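Local coordinates for protein transcriptional regulator, IclR family (Ruegeria sp. TM1040, PDB 3R4K) that probably binds DNA through an N-terminal helix-turn-helix domain and regulates transcription, as IclR-family proteins do, with a C-terminal domain likely to sense a small effector, at the interface of chains A and B. Residues are numbered along the deposited sequence; one frame, centred on the assembly and turned at random. Chains: chain A/B, Transcriptional regulator, IclR family.

The interface of chains A and B. Residues chain A 64-65, 67-68, 71; chain B 80, 102, 104, 109, 111, 128.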
# COMPACT_ATOMS: atom_id res chain seq x y z
N PRO A 64 10.40 3.73 -8.04
CA PRO A 64 9.07 3.09 -8.22
C PRO A 64 8.97 1.60 -7.93
O PRO A 64 7.86 1.10 -7.80
CB PRO A 64 8.79 3.32 -9.70
CG PRO A 64 10.15 3.39 -10.34
CD PRO A 64 11.05 4.04 -9.34
N GLN A 65 10.09 0.88 -7.88
CA GLN A 65 10.06 -0.59 -7.69
C GLN A 65 9.61 -1.09 -6.29
O GLN A 65 9.31 -2.28 -6.16
CB GLN A 65 11.38 -1.24 -8.11
CG GLN A 65 11.49 -1.19 -9.64
CD GLN A 65 12.33 -2.27 -10.25
OE1 GLN A 65 13.28 -1.97 -10.98
NE2 GLN A 65 11.94 -3.53 -10.06
N LEU A 67 6.75 -0.15 -5.07
CA LEU A 67 5.29 -0.20 -5.17
C LEU A 67 4.74 -1.63 -5.32
O LEU A 67 3.76 -1.98 -4.66
CB LEU A 67 4.78 0.70 -6.31
CG LEU A 67 5.07 2.22 -6.19
CD1 LEU A 67 4.53 2.93 -7.40
CD2 LEU A 67 4.47 2.85 -4.92
N ARG A 68 5.39 -2.45 -6.15
CA ARG A 68 5.03 -3.85 -6.39
C ARG A 68 5.21 -4.67 -5.12
O ARG A 68 4.34 -5.47 -4.79
CB ARG A 68 5.88 -4.44 -7.52
CG ARG A 68 5.34 -5.74 -8.14
CD ARG A 68 6.44 -6.43 -8.93
NE ARG A 68 6.70 -7.78 -8.42
CZ ARG A 68 7.82 -8.16 -7.82
NH1 ARG A 68 8.83 -7.31 -7.65
NH2 ARG A 68 7.96 -9.41 -7.39
N ALA A 71 2.56 -3.94 -2.41
CA ALA A 71 1.29 -4.61 -2.75
C ALA A 71 1.30 -6.09 -2.32
O ALA A 71 0.29 -6.60 -1.82
CB ALA A 71 1.04 -4.50 -4.24
N LEU B 80 -0.86 6.04 -7.68
CA LEU B 80 -1.90 5.08 -7.26
C LEU B 80 -3.01 5.75 -6.43
O LEU B 80 -4.16 5.32 -6.51
CB LEU B 80 -1.30 3.89 -6.50
CG LEU B 80 -0.28 3.02 -7.28
CD1 LEU B 80 0.27 1.93 -6.40
CD2 LEU B 80 -0.89 2.42 -8.54
N LEU B 102 1.70 -0.50 -13.86
CA LEU B 102 2.91 0.31 -13.91
C LEU B 102 4.14 -0.51 -14.21
O LEU B 102 4.24 -1.67 -13.79
CB LEU B 102 3.12 1.05 -12.58
CG LEU B 102 2.08 2.09 -12.17
CD1 LEU B 102 2.33 2.56 -10.76
CD2 LEU B 102 2.07 3.30 -13.11
N GLN B 104 7.50 -1.85 -13.53
CA GLN B 104 8.26 -2.17 -12.34
C GLN B 104 9.55 -2.77 -12.88
O GLN B 104 9.67 -3.99 -13.06
CB GLN B 104 7.48 -3.09 -11.39
CG GLN B 104 6.20 -2.46 -10.78
CD GLN B 104 6.51 -1.42 -9.74
OE1 GLN B 104 6.69 -1.72 -8.57
NE2 GLN B 104 6.61 -0.15 -10.13
N ALA B 109 3.18 -4.50 -14.06
CA ALA B 109 2.33 -5.03 -12.99
C ALA B 109 1.07 -4.22 -12.80
O ALA B 109 1.13 -3.00 -12.81
CB ALA B 109 3.11 -5.06 -11.68
N LEU B 111 -1.33 -2.58 -10.45
CA LEU B 111 -1.14 -2.17 -9.06
C LEU B 111 -2.36 -1.51 -8.38
O LEU B 111 -2.38 -1.39 -7.15
CB LEU B 111 0.11 -1.28 -8.95
CG LEU B 111 1.42 -2.04 -9.22
CD1 LEU B 111 2.58 -1.10 -9.44
CD2 LEU B 111 1.70 -3.06 -8.13
N ALA B 128 -0.60 -6.52 -8.04
CA ALA B 128 0.76 -7.01 -8.27
C ALA B 128 0.78 -8.18 -9.28
O ALA B 128 1.78 -8.88 -9.40
CB ALA B 128 1.46 -7.38 -6.96
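B:Gln104 bridges the start of helix 66-76 of chain A, one end of its amide on the loop before it and the other on its first turn. Its NE2 donates to the carbonyl O of A:Pro64 at 2.9 Å, with the acceptor lying close to the amide plane, although the N-H arrives from above the carbonyl plane of the proline. Its OE1 accepts the backbone N-H of A:Arg68 at 2.8 Å in a bent bond, 137° at the hydrogen. The bend at chi2 (-72°) turns the amide toward the helix start, where it joins the carbonyl of A:Pro64, two residues before the helix, to an N-H of its first turn. A helix start of this kind would probably favour the partial negative charge of OE1. The amide carbon CD of B:Gln104 also lies 3.8 Å from CB of A:Arg68. An alanine in place of B:Gln104 would probably leave the N-H of A:Arg68 and the carbonyl of A:Pro64 without these mates and open a gap against that CB. Close packing continues beside the amide, where CD2 of B:Leu111 presses on the backbone of A:Arg68, 3.8 Å from its CA. Beyond it the contact loosens by steps. The methyls of A:Ala71 and B:Ala128 meet at an offset, CB to CB 4.0 Å. A:Leu67, its CG anti to the carbonyl carbon (chi1 -62°), brings CD1 against CD1 of B:Leu102 at 4.0 Å, the two side chains crossing at an angle, while CD1 of B:Leu80 stands farther off at 4.5 Å from CD1 of A:Leu67. A:Arg68 is poorly ordered, so the course of its side chain is uncertain, and A:Gln65 lies alongside the backbone of B:Gln104, its NE2 3.8 Å from the carbonyl C, in slight contact. The patch sets helix 66-76, following wing strands 51-54 and 59-62 of chain A's winged helix-turn-helix domain, against strands 97-104 and 107-114 and helix 79-94 of chain B; its two-fold twin repeats this with chains exchanged, in what is probably a dimer.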